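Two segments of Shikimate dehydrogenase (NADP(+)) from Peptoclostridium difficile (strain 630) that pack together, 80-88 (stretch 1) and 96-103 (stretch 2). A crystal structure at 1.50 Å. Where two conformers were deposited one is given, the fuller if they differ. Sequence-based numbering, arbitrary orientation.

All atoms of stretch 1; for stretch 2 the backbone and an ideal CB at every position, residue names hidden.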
# COMPACT_ATOMS: atom_id res chain seq x y z
N LYS B 80 9.82 -2.01 -10.25
CA LYS B 80 10.44 -2.87 -11.26
C LYS B 80 10.24 -2.27 -12.63
O LYS B 80 11.19 -2.19 -13.42
CB LYS B 80 9.85 -4.28 -11.25
CG LYS B 80 10.25 -5.09 -10.05
CD LYS B 80 9.85 -6.55 -10.18
CE LYS B 80 10.28 -7.30 -8.94
NZ LYS B 80 9.96 -8.74 -8.88
N ARG B 81 9.02 -1.83 -12.91
CA ARG B 81 8.68 -1.25 -14.22
C ARG B 81 9.54 -0.05 -14.56
O ARG B 81 10.15 -0.00 -15.66
CB ARG B 81 7.22 -0.82 -14.23
CG ARG B 81 6.78 -0.15 -15.53
CD ARG B 81 5.27 -0.02 -15.58
NE ARG B 81 4.81 0.34 -16.91
CZ ARG B 81 4.04 1.39 -17.20
NH1 ARG B 81 3.55 2.16 -16.23
NH2 ARG B 81 3.71 1.60 -18.47
N ILE B 82 9.56 0.91 -13.61
CA ILE B 82 10.30 2.19 -13.73
C ILE B 82 11.80 1.89 -13.79
O ILE B 82 12.51 2.56 -14.52
CB ILE B 82 9.88 3.10 -12.50
CG1 ILE B 82 8.62 3.89 -12.89
CG2 ILE B 82 10.93 4.09 -12.04
CD1 ILE B 82 7.41 3.71 -12.03
N GLY B 83 12.27 0.88 -13.03
CA GLY B 83 13.67 0.49 -12.92
C GLY B 83 14.48 1.24 -11.83
O GLY B 83 15.70 1.40 -11.93
N ALA B 84 13.81 1.64 -10.75
CA ALA B 84 14.46 2.41 -9.67
C ALA B 84 13.58 2.37 -8.44
O ALA B 84 12.35 2.21 -8.57
CB ALA B 84 14.64 3.85 -10.09
N VAL B 85 14.21 2.58 -7.28
CA VAL B 85 13.56 2.60 -5.99
C VAL B 85 13.88 3.88 -5.24
O VAL B 85 15.04 4.27 -5.18
CB VAL B 85 14.00 1.38 -5.17
CG1 VAL B 85 13.73 1.53 -3.67
CG2 VAL B 85 13.31 0.15 -5.72
N ASN B 86 12.87 4.55 -4.68
CA ASN B 86 13.11 5.72 -3.82
C ASN B 86 12.56 5.58 -2.41
O ASN B 86 12.72 6.51 -1.62
CB ASN B 86 12.60 7.00 -4.45
CG ASN B 86 11.11 7.11 -4.42
OD1 ASN B 86 10.38 6.19 -4.07
ND2 ASN B 86 10.63 8.29 -4.78
N THR B 87 11.96 4.43 -2.09
CA THR B 87 11.33 4.22 -0.77
C THR B 87 11.58 2.77 -0.39
O THR B 87 11.25 1.87 -1.16
CB THR B 87 9.83 4.53 -0.83
OG1 THR B 87 9.63 5.91 -1.21
CG2 THR B 87 9.14 4.28 0.50
N ILE B 88 12.15 2.55 0.79
CA ILE B 88 12.43 1.21 1.30
C ILE B 88 11.71 1.03 2.64
O ILE B 88 11.74 1.96 3.49
CB ILE B 88 13.94 0.98 1.49
CG1 ILE B 88 14.65 0.99 0.12
CG2 ILE B 88 14.26 -0.32 2.23
CD1 ILE B 88 16.17 1.00 0.17
N UNK B 96 11.78 -4.13 1.41
CA UNK B 96 10.82 -3.96 0.32
C UNK B 96 11.06 -2.62 -0.33
O UNK B 96 11.13 -1.58 0.37
CB UNK B 96 9.38 -4.07 0.82
N UNK B 97 11.19 -2.61 -1.63
CA UNK B 97 11.42 -1.39 -2.41
C UNK B 97 10.20 -0.93 -3.19
O UNK B 97 9.53 -1.75 -3.85
CB UNK B 97 12.58 -1.61 -3.38
N UNK B 98 9.96 0.38 -3.16
CA UNK B 98 8.85 1.03 -3.84
C UNK B 98 9.35 2.26 -4.57
O UNK B 98 10.46 2.74 -4.31
CB UNK B 98 7.74 1.40 -2.85
N UNK B 99 8.53 2.79 -5.46
CA UNK B 99 8.88 4.02 -6.14
C UNK B 99 7.70 4.94 -6.18
O UNK B 99 6.69 4.66 -6.86
CB UNK B 99 9.39 3.74 -7.56
N UNK B 100 7.80 6.05 -5.48
CA UNK B 100 6.74 7.01 -5.52
C UNK B 100 6.95 8.09 -6.61
O UNK B 100 6.15 9.05 -6.66
CB UNK B 100 6.61 7.66 -4.14
N UNK B 101 7.98 7.98 -7.48
CA UNK B 101 8.22 9.03 -8.52
C UNK B 101 7.08 9.22 -9.53
O UNK B 101 6.75 10.37 -9.90
CB UNK B 101 9.49 8.69 -9.30
N UNK B 102 6.52 8.13 -10.05
CA UNK B 102 5.40 8.23 -10.99
C UNK B 102 4.21 8.89 -10.27
O UNK B 102 3.59 9.80 -10.81
CB UNK B 102 5.02 6.85 -11.53
N UNK B 103 3.91 8.44 -9.06
CA UNK B 103 2.81 9.01 -8.27
C UNK B 103 2.94 10.51 -8.02
O UNK B 103 1.98 11.27 -8.23
CB UNK B 103 2.72 8.29 -6.92

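Position 96 lies within a strand that begins earlier in the chain. Its CA-to-CB bond points sideways and nothing of stretch 1 lies within 5.5 Å of the ideal CB, so this contact constrains the choice little. The deposited residue is Tyr-96, whose ring leads away; a CA-H...O contact runs from Ile-88 CA to Tyr-96 O at 3.2 Å.

Position 97 pairs with Ile-88 in an antiparallel, non-hydrogen-bonded bridge (CA-CA 4.6 Å). An ideal CB would sit only 3.0 Å from Val-85 CG2, too tight for two carbons, while phi/psi of -106/138 are ordinary strand values that do not by themselves call for glycine. Crowding, not backbone strain, therefore argues for glycine. It is Gly-97, and its bare CA comes 3.9 Å from Val-85 CG1.

Position 98 shares a sheet face with Thr-87 and is its hydrogen-bonded partner. The ideal CB lies 3.9 Å from Thr-87 O, and extended phi/psi (-134/166) suit beta-branched or aromatic residues. Tyr-98 is found, chi1 m, with Thr-87 O at its ring edge. Tyr-98 N donates to Thr-87 O (2.8 Å), and Tyr-98 O accepts from both Asn-86 N (3.0 Å) and Thr-87 N (3.2 Å).

At position 99 the ideal CB is 3.5 Å from Ala-84 O, a carbonyl calling for a donor; asparagine, serine or glutamine could answer. Asn-99, chi1 t, sends ND2 to Ala-84 O at 3.0 Å and 171°, nearly linear. Asn-99 OD1 accepts a very short 2.4 Å bond from the backbone N of 101.

Position 100 places its ideal CB 4.1 Å from Asn-86 OD1 and 4.6 Å from Thr-87 OG1. This polar setting favours serine, threonine or another small polar residue. Thr-100 (chi1 p) accepts from Asn-86 ND2 at OG1 (2.8 Å), while Thr-100 N donates to Asn-86 OD1 (2.9 Å), so both ends of the amide are engaged. A water also joins Thr-100 OG1 (2.6 Å) to Thr-87 OG1 (2.9 Å).

At position 101 CA-to-CB points toward stretch 1, and the ideal CB is 4.7 Å from Asn-86 ND2, so an acceptor such as aspartate, asparagine or glutamate would suit. In Asp-101, OD1 lies 3.4 Å from Asn-86 ND2, and a water links them, 2.9 Å from Asp-101 OD1 and 3.1 Å from Asn-86 ND2.

Position 102 also points toward stretch 1, its ideal CB 4.0 Å from Ile-82 CD1: apolar or aromatic residues fit. Tyr-102 CB meets Ile-82 CD1 at 4.0 Å, and its ring approaches Arg-81 obliquely (CE2 to NH1 4.3 Å).

Position 103 is out of reach and unconstrained here; it is Phe-103.

Stretch 2, residues 96-103: YGYNTDYF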
# COMPACT_ATOMS: atom_id res chain seq x y z
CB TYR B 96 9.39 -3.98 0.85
CG TYR B 96 8.94 -5.32 1.41
CD1 TYR B 96 9.40 -5.78 2.64
CD2 TYR B 96 8.03 -6.09 0.73
CE1 TYR B 96 9.00 -7.01 3.12
CE2 TYR B 96 7.61 -7.29 1.23
CZ TYR B 96 8.11 -7.75 2.41
OH TYR B 96 7.68 -8.97 2.94
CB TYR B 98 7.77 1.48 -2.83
CG TYR B 98 7.27 0.40 -1.92
CD1 TYR B 98 7.97 0.02 -0.78
CD2 TYR B 98 6.08 -0.25 -2.18
CE1 TYR B 98 7.52 -0.99 0.04
CE2 TYR B 98 5.60 -1.23 -1.32
CZ TYR B 98 6.34 -1.58 -0.20
OH TYR B 98 5.87 -2.58 0.66
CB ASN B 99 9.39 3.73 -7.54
CG ASN B 99 9.93 4.98 -8.20
OD1 ASN B 99 9.25 6.03 -8.20
ND2 ASN B 99 11.11 4.90 -8.76
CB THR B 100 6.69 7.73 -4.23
OG1 THR B 100 7.93 8.48 -4.14
CG2 THR B 100 6.51 6.75 -3.04
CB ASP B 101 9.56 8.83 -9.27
CG ASP B 101 10.77 9.36 -8.52
OD1 ASP B 101 10.59 10.17 -7.59
OD2 ASP B 101 11.92 9.00 -8.88
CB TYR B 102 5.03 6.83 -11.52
CG TYR B 102 3.95 6.72 -12.57
CD1 TYR B 102 2.59 6.83 -12.23
CD2 TYR B 102 4.26 6.40 -13.88
CE1 TYR B 102 1.60 6.68 -13.18
CE2 TYR B 102 3.27 6.23 -14.83
CZ TYR B 102 1.94 6.38 -14.47
OH TYR B 102 0.96 6.22 -15.42
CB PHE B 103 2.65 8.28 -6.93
CG PHE B 103 1.80 9.02 -5.96
CD1 PHE B 103 0.42 8.85 -5.94
CD2 PHE B 103 2.36 9.96 -5.11
CE1 PHE B 103 -0.37 9.59 -5.07
CE2 PHE B 103 1.58 10.69 -4.25
CZ PHE B 103 0.21 10.51 -4.23
O HOH W 1 12.67 10.50 -5.56
O HOH W 2 9.01 8.67 -1.79
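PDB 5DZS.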